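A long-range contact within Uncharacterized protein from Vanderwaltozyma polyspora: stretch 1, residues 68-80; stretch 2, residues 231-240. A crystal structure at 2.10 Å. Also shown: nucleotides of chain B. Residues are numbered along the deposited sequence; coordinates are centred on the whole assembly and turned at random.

Stretch 1, residues 68-80: QFISTPAKQVNLR
Stretch 2 (231-240) NSNVVMKMNL

Residues 231-240 form one continuous helix, with phi/psi near -60/-45 apart from Val 235 at -74/-19, and i to i+4 bonds such as Asn 239 N to Val 235 O at 2.8 Å. Phe 69 and Ser 71 to Pro 73, in the irregular, mostly extended loop 68-76, touch it; the loop is broken at Ile 70 (-62/-43) and Ala 74 (-72/-27), before a strand begins at Val 77. The register is set by two CA-CA pairs: Phe 69 with Met 236 at 8.4 Å and Thr 72 with Asn 239 at 6.4 Å, so from Phe 69 to Thr 72 the loop closes on the helix.

The main bump is Phe 69 (chi1 -62°, chi2 -29°), its CA-CB bond toward the helix. Its ring enters a hollow lined by successive turns: CE2 lies 3.8 Å from Val 235 CG1, at the ring edge, while CZ lies 3.7 Å from Met 236 CG and 4.4 Å from Ser 232 O.

Asn 239 (chi1 t) is the reciprocal bump: its CA-CB bond toward the loop and 83 Å² covered, it fits against Ser 71, Thr 72 and Pro 73. Its amide is probably turned over in the model, so its proximity to Ser 71 O leaves hydrogen bonding open.

Farther along, Leu 79 (t, p) meets Met 238 (m, t, t) at CD1 to CE, 4.2 Å, a looser apolar touch. Together the stretches bury 313 Å², mostly through Phe 69 and Asn 239. From the same helix, Lys 237 NZ donates to A3 OP1 at 2.7 Å.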

ATOM      1  N   GLN A  68     -10.301 -16.067   9.316  1.00 27.00           N
ATOM      2  CA  GLN A  68     -10.946 -15.745   8.057  1.00 29.75           C
ATOM      3  C   GLN A  68     -10.877 -14.247   7.805  1.00 26.75           C
ATOM      4  O   GLN A  68     -10.835 -13.437   8.737  1.00 28.94           O
ATOM      5  CB  GLN A  68     -12.397 -16.228   8.042  1.00 29.93           C
ATOM      6  CG  GLN A  68     -12.495 -17.745   8.038  1.00 35.98           C
ATOM      7  CD  GLN A  68     -13.924 -18.235   8.000  1.00 53.00           C
ATOM      8  OE1 GLN A  68     -14.847 -17.518   8.378  1.00 56.55           O
ATOM      9  NE2 GLN A  68     -14.114 -19.467   7.548  1.00 62.39           N
ATOM     10  N   PHE A  69     -10.839 -13.901   6.521  1.00 21.53           N
ATOM     11  CA  PHE A  69     -10.940 -12.513   6.107  1.00 26.25           C
ATOM     12  C   PHE A  69     -12.253 -11.913   6.575  1.00 26.27           C
ATOM     13  O   PHE A  69     -13.297 -12.569   6.544  1.00 22.59           O
ATOM     14  CB  PHE A  69     -10.852 -12.402   4.586  1.00 21.11           C
ATOM     15  CG  PHE A  69      -9.550 -12.891   4.015  1.00 22.05           C
ATOM     16  CD1 PHE A  69      -8.376 -12.817   4.760  1.00 26.77           C
ATOM     17  CD2 PHE A  69      -9.503 -13.427   2.746  1.00 28.66           C
ATOM     18  CE1 PHE A  69      -7.164 -13.271   4.239  1.00 24.89           C
ATOM     19  CE2 PHE A  69      -8.280 -13.880   2.206  1.00 29.55           C
ATOM     20  CZ  PHE A  69      -7.116 -13.792   2.960  1.00 26.78           C
ATOM     21  N   ILE A  70     -12.198 -10.632   6.943  1.00 26.84           N
ATOM     22  CA  ILE A  70     -13.374  -9.942   7.479  1.00 25.88           C
ATOM     23  C   ILE A  70     -14.498  -9.898   6.449  1.00 28.30           C
ATOM     24  O   ILE A  70     -15.669 -10.097   6.781  1.00 27.41           O
ATOM     25  CB  ILE A  70     -12.985  -8.519   7.931  1.00 26.14           C
ATOM     26  CG1 ILE A  70     -12.130  -8.570   9.193  1.00 25.95           C
ATOM     27  CG2 ILE A  70     -14.226  -7.639   8.123  1.00 25.69           C
ATOM     28  CD1 ILE A  70     -11.371  -7.270   9.466  1.00 31.00           C
ATOM     29  N   SER A  71     -14.169  -9.611   5.191  1.00 23.38           N
ATOM     30  CA  SER A  71     -15.191  -9.384   4.173  1.00 26.62           C
ATOM     31  C   SER A  71     -14.713  -9.978   2.861  1.00 29.83           C
ATOM     32  O   SER A  71     -13.667  -9.578   2.340  1.00 25.47           O
ATOM     33  CB  SER A  71     -15.491  -7.889   4.003  1.00 29.84           C
ATOM     34  OG  SER A  71     -16.392  -7.668   2.923  1.00 34.51           O
ATOM     35  N   THR A  72     -15.493 -10.906   2.321  1.00 30.76           N
ATOM     36  CA  THR A  72     -15.205 -11.604   1.078  1.00 28.70           C
ATOM     37  C   THR A  72     -16.411 -11.487   0.160  1.00 34.35           C
ATOM     38  O   THR A  72     -17.480 -11.038   0.585  1.00 32.13           O
ATOM     39  CB  THR A  72     -14.882 -13.073   1.379  1.00 31.90           C
ATOM     40  OG1 THR A  72     -15.950 -13.649   2.139  1.00 35.90           O
ATOM     41  CG2 THR A  72     -13.584 -13.174   2.168  1.00 29.93           C
ATOM     42  N   PRO A  73     -16.278 -11.868  -1.119  1.00 32.29           N
ATOM     43  CA  PRO A  73     -17.442 -11.786  -2.014  1.00 33.27           C
ATOM     44  C   PRO A  73     -18.597 -12.631  -1.496  1.00 29.93           C
ATOM     45  O   PRO A  73     -18.411 -13.755  -1.017  1.00 30.79           O
ATOM     46  CB  PRO A  73     -16.909 -12.328  -3.344  1.00 36.79           C
ATOM     47  CG  PRO A  73     -15.431 -12.124  -3.267  1.00 37.25           C
ATOM     48  CD  PRO A  73     -15.090 -12.372  -1.836  1.00 34.64           C
ATOM     49  N   ALA A  74     -19.799 -12.069  -1.584  1.00 37.16           N
ATOM     50  CA  ALA A  74     -20.975 -12.807  -1.133  1.00 42.16           C
ATOM     51  C   ALA A  74     -21.321 -13.942  -2.088  1.00 41.14           C
ATOM     52  O   ALA A  74     -21.870 -14.961  -1.666  1.00 47.12           O
ATOM     53  CB  ALA A  74     -22.154 -11.854  -0.977  1.00 43.36           C
ATOM     54  N   LYS A  75     -20.968 -13.801  -3.360  1.00 39.52           N
ATOM     55  CA  LYS A  75     -21.229 -14.794  -4.390  1.00 40.70           C
ATOM     56  C   LYS A  75     -19.923 -15.451  -4.826  1.00 39.92           C
ATOM     57  O   LYS A  75     -18.858 -14.823  -4.807  1.00 34.66           O
ATOM     58  CB  LYS A  75     -21.886 -14.128  -5.600  1.00 45.69           C
ATOM     59  CG  LYS A  75     -23.155 -13.391  -5.264  1.00 65.77           C
ATOM     60  CD  LYS A  75     -24.336 -14.349  -5.424  1.00 69.43           C
ATOM     61  CE  LYS A  75     -24.667 -14.669  -6.889  1.00 77.79           C
ATOM     62  NZ  LYS A  75     -25.054 -16.117  -7.094  1.00 81.50           N
ATOM     63  N   GLN A  76     -20.024 -16.702  -5.271  1.00 33.55           N
ATOM     64  CA  GLN A  76     -18.883 -17.376  -5.869  1.00 34.42           C
ATOM     65  C   GLN A  76     -18.365 -16.590  -7.066  1.00 34.12           C
ATOM     66  O   GLN A  76     -19.143 -16.070  -7.872  1.00 34.61           O
ATOM     67  CB  GLN A  76     -19.270 -18.783  -6.305  1.00 36.25           C
ATOM     68  CG  GLN A  76     -18.063 -19.646  -6.594  1.00 41.34           C
ATOM     69  CD  GLN A  76     -18.452 -21.012  -7.072  1.00 41.77           C
ATOM     70  OE1 GLN A  76     -19.128 -21.151  -8.090  1.00 44.50           O
ATOM     71  NE2 GLN A  76     -18.042 -22.037  -6.334  1.00 33.21           N
ATOM     72  N   VAL A  77     -17.041 -16.474  -7.159  1.00 30.57           N
ATOM     73  CA  VAL A  77     -16.374 -15.756  -8.241  1.00 29.41           C
ATOM     74  C   VAL A  77     -15.748 -16.776  -9.180  1.00 27.71           C
ATOM     75  O   VAL A  77     -15.175 -17.775  -8.729  1.00 28.89           O
ATOM     76  CB  VAL A  77     -15.303 -14.794  -7.685  1.00 32.29           C
ATOM     77  CG1 VAL A  77     -14.599 -14.054  -8.801  1.00 26.94           C
ATOM     78  CG2 VAL A  77     -15.922 -13.813  -6.679  1.00 36.34           C
ATOM     79  N   ASN A  78     -15.846 -16.529 -10.482  1.00 25.45           N
ATOM     80  CA  ASN A  78     -15.163 -17.383 -11.448  1.00 27.49           C
ATOM     81  C   ASN A  78     -13.698 -16.983 -11.535  1.00 26.21           C
ATOM     82  O   ASN A  78     -13.372 -15.794 -11.630  1.00 31.13           O
ATOM     83  CB  ASN A  78     -15.809 -17.279 -12.830  1.00 28.96           C
ATOM     84  CG  ASN A  78     -17.254 -17.731 -12.825  1.00 30.94           C
ATOM     85  OD1 ASN A  78     -17.551 -18.865 -12.478  1.00 31.74           O
ATOM     86  ND2 ASN A  78     -18.156 -16.841 -13.202  1.00 31.23           N
ATOM     87  N   LEU A  79     -12.820 -17.975 -11.526  1.00 22.60           N
ATOM     88  CA  LEU A  79     -11.375 -17.759 -11.565  1.00 27.31           C
ATOM     89  C   LEU A  79     -10.845 -18.436 -12.822  1.00 28.89           C
ATOM     90  O   LEU A  79     -10.875 -19.665 -12.921  1.00 33.03           O
ATOM     91  CB  LEU A  79     -10.697 -18.317 -10.311  1.00 28.43           C
ATOM     92  CG  LEU A  79      -9.182 -18.098 -10.209  1.00 30.68           C
ATOM     93  CD1 LEU A  79      -8.876 -16.618 -10.151  1.00 30.68           C
ATOM     94  CD2 LEU A  79      -8.594 -18.797  -8.998  1.00 31.15           C
ATOM     95  N   ARG A  80     -10.369 -17.639 -13.778  1.00 26.49           N
ATOM     96  CA  ARG A  80      -9.900 -18.136 -15.068  1.00 29.88           C
ATOM     97  C   ARG A  80      -8.385 -18.016 -15.133  1.00 27.94           C
ATOM     98  O   ARG A  80      -7.841 -16.909 -15.049  1.00 29.03           O
ATOM     99  CB  ARG A  80     -10.519 -17.361 -16.231  1.00 28.02           C
ATOM    100  CG  ARG A  80     -11.992 -17.619 -16.461  1.00 53.03           C
ATOM    101  CD  ARG A  80     -12.308 -19.102 -16.574  1.00 67.19           C
ATOM    102  NE  ARG A  80     -11.673 -19.751 -17.721  1.00 74.98           N
ATOM    103  CZ  ARG A  80     -12.082 -19.623 -18.982  1.00 78.71           C
ATOM    104  NH1 ARG A  80     -13.117 -18.842 -19.272  1.00 79.14           N
ATOM    105  NH2 ARG A  80     -11.450 -20.274 -19.954  1.00 78.64           N
ATOM    106  N   ASN A 231      -0.698 -19.799  -1.455  1.00 30.50           N
ATOM    107  CA  ASN A 231      -2.060 -19.567  -1.913  1.00 23.79           C
ATOM    108  C   ASN A 231      -2.780 -18.574  -1.023  1.00 22.76           C
ATOM    109  O   ASN A 231      -3.520 -17.719  -1.517  1.00 25.98           O
ATOM    110  CB  ASN A 231      -2.816 -20.892  -1.984  1.00 26.27           C
ATOM    111  CG  ASN A 231      -2.297 -21.772  -3.099  1.00 29.38           C
ATOM    112  OD1 ASN A 231      -1.564 -21.303  -3.982  1.00 22.02           O
ATOM    113  ND2 ASN A 231      -2.665 -23.040  -3.074  1.00 24.56           N
ATOM    114  N   SER A 232      -2.578 -18.672   0.296  1.00 19.46           N
ATOM    115  CA  SER A 232      -3.205 -17.728   1.213  1.00 24.87           C
ATOM    116  C   SER A 232      -2.732 -16.304   0.944  1.00 28.65           C
ATOM    117  O   SER A 232      -3.527 -15.356   0.984  1.00 24.96           O
ATOM    118  CB  SER A 232      -2.903 -18.115   2.661  1.00 30.21           C
ATOM    119  OG  SER A 232      -3.276 -19.455   2.920  1.00 35.83           O
ATOM    120  N   ASN A 233      -1.436 -16.126   0.687  1.00 24.13           N
ATOM    121  CA  ASN A 233      -0.927 -14.789   0.402  1.00 24.36           C
ATOM    122  C   ASN A 233      -1.482 -14.256  -0.912  1.00 27.81           C
ATOM    123  O   ASN A 233      -1.868 -13.087  -0.992  1.00 26.36           O
ATOM    124  CB  ASN A 233       0.602 -14.805   0.382  1.00 16.09           C
ATOM    125  CG  ASN A 233       1.192 -15.013   1.773  1.00 36.44           C
ATOM    126  OD1 ASN A 233       0.515 -14.820   2.773  1.00 37.07           O
ATOM    127  ND2 ASN A 233       2.450 -15.411   1.833  1.00 36.20           N
ATOM    128  N   VAL A 234      -1.517 -15.103  -1.947  1.00 20.11           N
ATOM    129  CA  VAL A 234      -2.028 -14.684  -3.249  1.00 26.46           C
ATOM    130  C   VAL A 234      -3.445 -14.148  -3.113  1.00 25.50           C
ATOM    131  O   VAL A 234      -3.781 -13.085  -3.647  1.00 24.45           O
ATOM    132  CB  VAL A 234      -1.963 -15.851  -4.254  1.00 24.17           C
ATOM    133  CG1 VAL A 234      -2.855 -15.563  -5.469  1.00 22.00           C
ATOM    134  CG2 VAL A 234      -0.505 -16.102  -4.700  1.00 22.15           C
ATOM    135  N   VAL A 235      -4.302 -14.879  -2.395  1.00 22.77           N
ATOM    136  CA  VAL A 235      -5.713 -14.511  -2.351  1.00 18.86           C
ATOM    137  C   VAL A 235      -5.945 -13.287  -1.482  1.00 22.56           C
ATOM    138  O   VAL A 235      -6.984 -12.636  -1.614  1.00 28.35           O
ATOM    139  CB  VAL A 235      -6.556 -15.721  -1.884  1.00 23.91           C
ATOM    140  CG1 VAL A 235      -6.454 -15.928  -0.371  1.00 19.01           C
ATOM    141  CG2 VAL A 235      -8.008 -15.598  -2.354  1.00 21.18           C
ATOM    142  N   MET A 236      -5.003 -12.943  -0.595  1.00 26.16           N
ATOM    143  CA  MET A 236      -5.114 -11.674   0.115  1.00 25.92           C
ATOM    144  C   MET A 236      -5.275 -10.537  -0.875  1.00 26.27           C
ATOM    145  O   MET A 236      -6.168  -9.687  -0.740  1.00 20.34           O
ATOM    146  CB  MET A 236      -3.890 -11.449   1.001  1.00 23.05           C
ATOM    147  CG  MET A 236      -3.818 -12.412   2.195  1.00 25.80           C
ATOM    148  SD  MET A 236      -2.509 -12.024   3.354  1.00 26.80           S
ATOM    149  CE  MET A 236      -3.283 -10.864   4.472  1.00 27.11           C
ATOM    150  N   LYS A 237      -4.446 -10.553  -1.919  1.00 19.88           N
ATOM    151  CA  LYS A 237      -4.473  -9.503  -2.932  1.00 21.35           C
ATOM    152  C   LYS A 237      -5.748  -9.569  -3.753  1.00 21.92           C
ATOM    153  O   LYS A 237      -6.368  -8.537  -4.021  1.00 26.87           O
ATOM    154  CB  LYS A 237      -3.224  -9.616  -3.822  1.00 19.00           C
ATOM    155  CG  LYS A 237      -1.925  -9.362  -3.049  1.00 24.16           C
ATOM    156  CD  LYS A 237      -0.798 -10.349  -3.394  1.00 23.72           C
ATOM    157  CE  LYS A 237      -0.276 -10.187  -4.824  1.00 21.96           C
ATOM    158  NZ  LYS A 237       0.340  -8.849  -5.113  1.00 21.25           N
ATOM    159  N   MET A 238      -6.153 -10.777  -4.158  1.00 20.83           N
ATOM    160  CA  MET A 238      -7.391 -10.934  -4.913  1.00 25.61           C
ATOM    161  C   MET A 238      -8.568 -10.379  -4.133  1.00 21.10           C
ATOM    162  O   MET A 238      -9.390  -9.626  -4.671  1.00 24.34           O
ATOM    163  CB  MET A 238      -7.623 -12.409  -5.224  1.00 19.55           C
ATOM    164  CG  MET A 238      -6.532 -13.029  -6.091  1.00 22.71           C
ATOM    165  SD  MET A 238      -6.887 -14.778  -6.346  1.00 25.39           S
ATOM    166  CE  MET A 238      -5.743 -15.186  -7.684  1.00 28.55           C
ATOM    167  N   ASN A 239      -8.657 -10.746  -2.853  1.00 22.66           N
ATOM    168  CA  ASN A 239      -9.784 -10.321  -2.034  1.00 22.92           C
ATOM    169  C   ASN A 239      -9.871  -8.801  -1.969  1.00 22.13           C
ATOM    170  O   ASN A 239     -10.963  -8.235  -2.079  1.00 25.38           O
ATOM    171  CB  ASN A 239      -9.664 -10.916  -0.629  1.00 20.65           C
ATOM    172  CG  ASN A 239     -10.948 -10.742   0.209  1.00 29.22           C
ATOM    173  OD1 ASN A 239     -10.889 -10.538   1.407  1.00 31.48           O
ATOM    174  ND2 ASN A 239     -12.085 -10.886  -0.415  1.00 19.54           N
ATOM    175  N   LEU A 240      -8.724  -8.123  -1.813  1.00 27.18           N
ATOM    176  CA  LEU A 240      -8.723  -6.659  -1.844  1.00 30.42           C
ATOM    177  C   LEU A 240      -9.238  -6.134  -3.180  1.00 30.16           C
ATOM    178  O   LEU A 240     -10.071  -5.217  -3.216  1.00 25.32           O
ATOM    179  CB  LEU A 240      -7.323  -6.115  -1.554  1.00 21.02           C
ATOM    180  CG  LEU A 240      -6.819  -6.356  -0.119  1.00 24.81           C
ATOM    181  CD1 LEU A 240      -5.356  -5.941   0.023  1.00 22.24           C
ATOM    182  CD2 LEU A 240      -7.707  -5.621   0.917  1.00 20.24           C
TER
ATOM    183  P     A B   2       5.045 -14.433  -7.599  1.00 23.97           P
ATOM    184  OP1   A B   2       6.485 -14.110  -7.433  1.00 22.21           O
ATOM    185  OP2   A B   2       4.596 -15.832  -7.886  1.00 22.82           O
ATOM    186  O5'   A B   2       4.272 -13.905  -6.313  1.00 26.10           O
ATOM    187  C5'   A B   2       2.852 -13.742  -6.321  1.00 21.25           C
ATOM    188  C4'   A B   2       2.309 -13.692  -4.921  1.00 23.35           C
ATOM    189  O4'   A B   2       2.463 -14.989  -4.305  1.00 25.60           O
ATOM    190  C3'   A B   2       3.032 -12.759  -3.966  1.00 24.36           C
ATOM    191  O3'   A B   2       2.631 -11.428  -4.115  1.00 25.47           O
ATOM    192  C2'   A B   2       2.692 -13.354  -2.608  1.00 22.95           C
ATOM    193  O2'   A B   2       1.345 -13.060  -2.267  1.00 22.42           O
ATOM    194  C1'   A B   2       2.772 -14.839  -2.931  1.00 25.10           C
ATOM    195  N9    A B   2       4.122 -15.404  -2.740  1.00 23.09           N
ATOM    196  C8    A B   2       5.146 -15.415  -3.656  1.00 18.41           C
ATOM    197  N7    A B   2       6.221 -16.027  -3.248  1.00 27.37           N
ATOM    198  C5    A B   2       5.865 -16.476  -1.980  1.00 32.83           C
ATOM    199  C6    A B   2       6.579 -17.198  -1.030  1.00 46.01           C
ATOM    200  N6    A B   2       7.833 -17.592  -1.260  1.00 47.84           N
ATOM    201  N1    A B   2       5.958 -17.481   0.147  1.00 50.28           N
ATOM    202  C2    A B   2       4.694 -17.054   0.318  1.00 48.70           C
ATOM    203  N3    A B   2       3.909 -16.354  -0.516  1.00 31.22           N
ATOM    204  C4    A B   2       4.575 -16.098  -1.647  1.00 22.37           C
ATOM    205  P     A B   3       3.680 -10.255  -3.840  1.00 23.50           P
ATOM    206  OP1   A B   3       2.909  -9.032  -4.219  1.00 27.49           O
ATOM    207  OP2   A B   3       4.986 -10.562  -4.496  1.00 22.67           O
ATOM    208  O5'   A B   3       3.893 -10.302  -2.258  1.00 24.31           O
ATOM    209  C5'   A B   3       2.801 -10.048  -1.389  1.00 23.69           C
ATOM    210  C4'   A B   3       3.131 -10.422   0.029  1.00 25.00           C
ATOM    211  O4'   A B   3       3.290 -11.857   0.166  1.00 26.09           O
ATOM    212  C3'   A B   3       4.430  -9.860   0.574  1.00 24.04           C
ATOM    213  O3'   A B   3       4.283  -8.520   0.970  1.00 26.15           O
ATOM    214  C2'   A B   3       4.723 -10.799   1.731  1.00 25.10           C
ATOM    215  O2'   A B   3       3.907 -10.477   2.851  1.00 25.57           O
ATOM    216  C1'   A B   3       4.265 -12.137   1.144  1.00 25.12           C
ATOM    217  N9    A B   3       5.398 -12.778   0.479  1.00 28.26           N
ATOM    218  C8    A B   3       5.902 -12.499  -0.773  1.00 25.37           C
ATOM    219  N7    A B   3       6.968 -13.207  -1.060  1.00 32.29           N
ATOM    220  C5    A B   3       7.163 -13.982   0.069  1.00 28.78           C
ATOM    221  C6    A B   3       8.139 -14.925   0.364  1.00 39.47           C
ATOM    222  N6    A B   3       9.106 -15.243  -0.516  1.00 46.28           N
ATOM    223  N1    A B   3       8.060 -15.515   1.576  1.00 45.71           N
ATOM    224  C2    A B   3       7.068 -15.155   2.416  1.00 47.56           C
ATOM    225  N3    A B   3       6.086 -14.261   2.257  1.00 31.83           N
ATOM    226  C4    A B   3       6.212 -13.714   1.040  1.00 34.41           C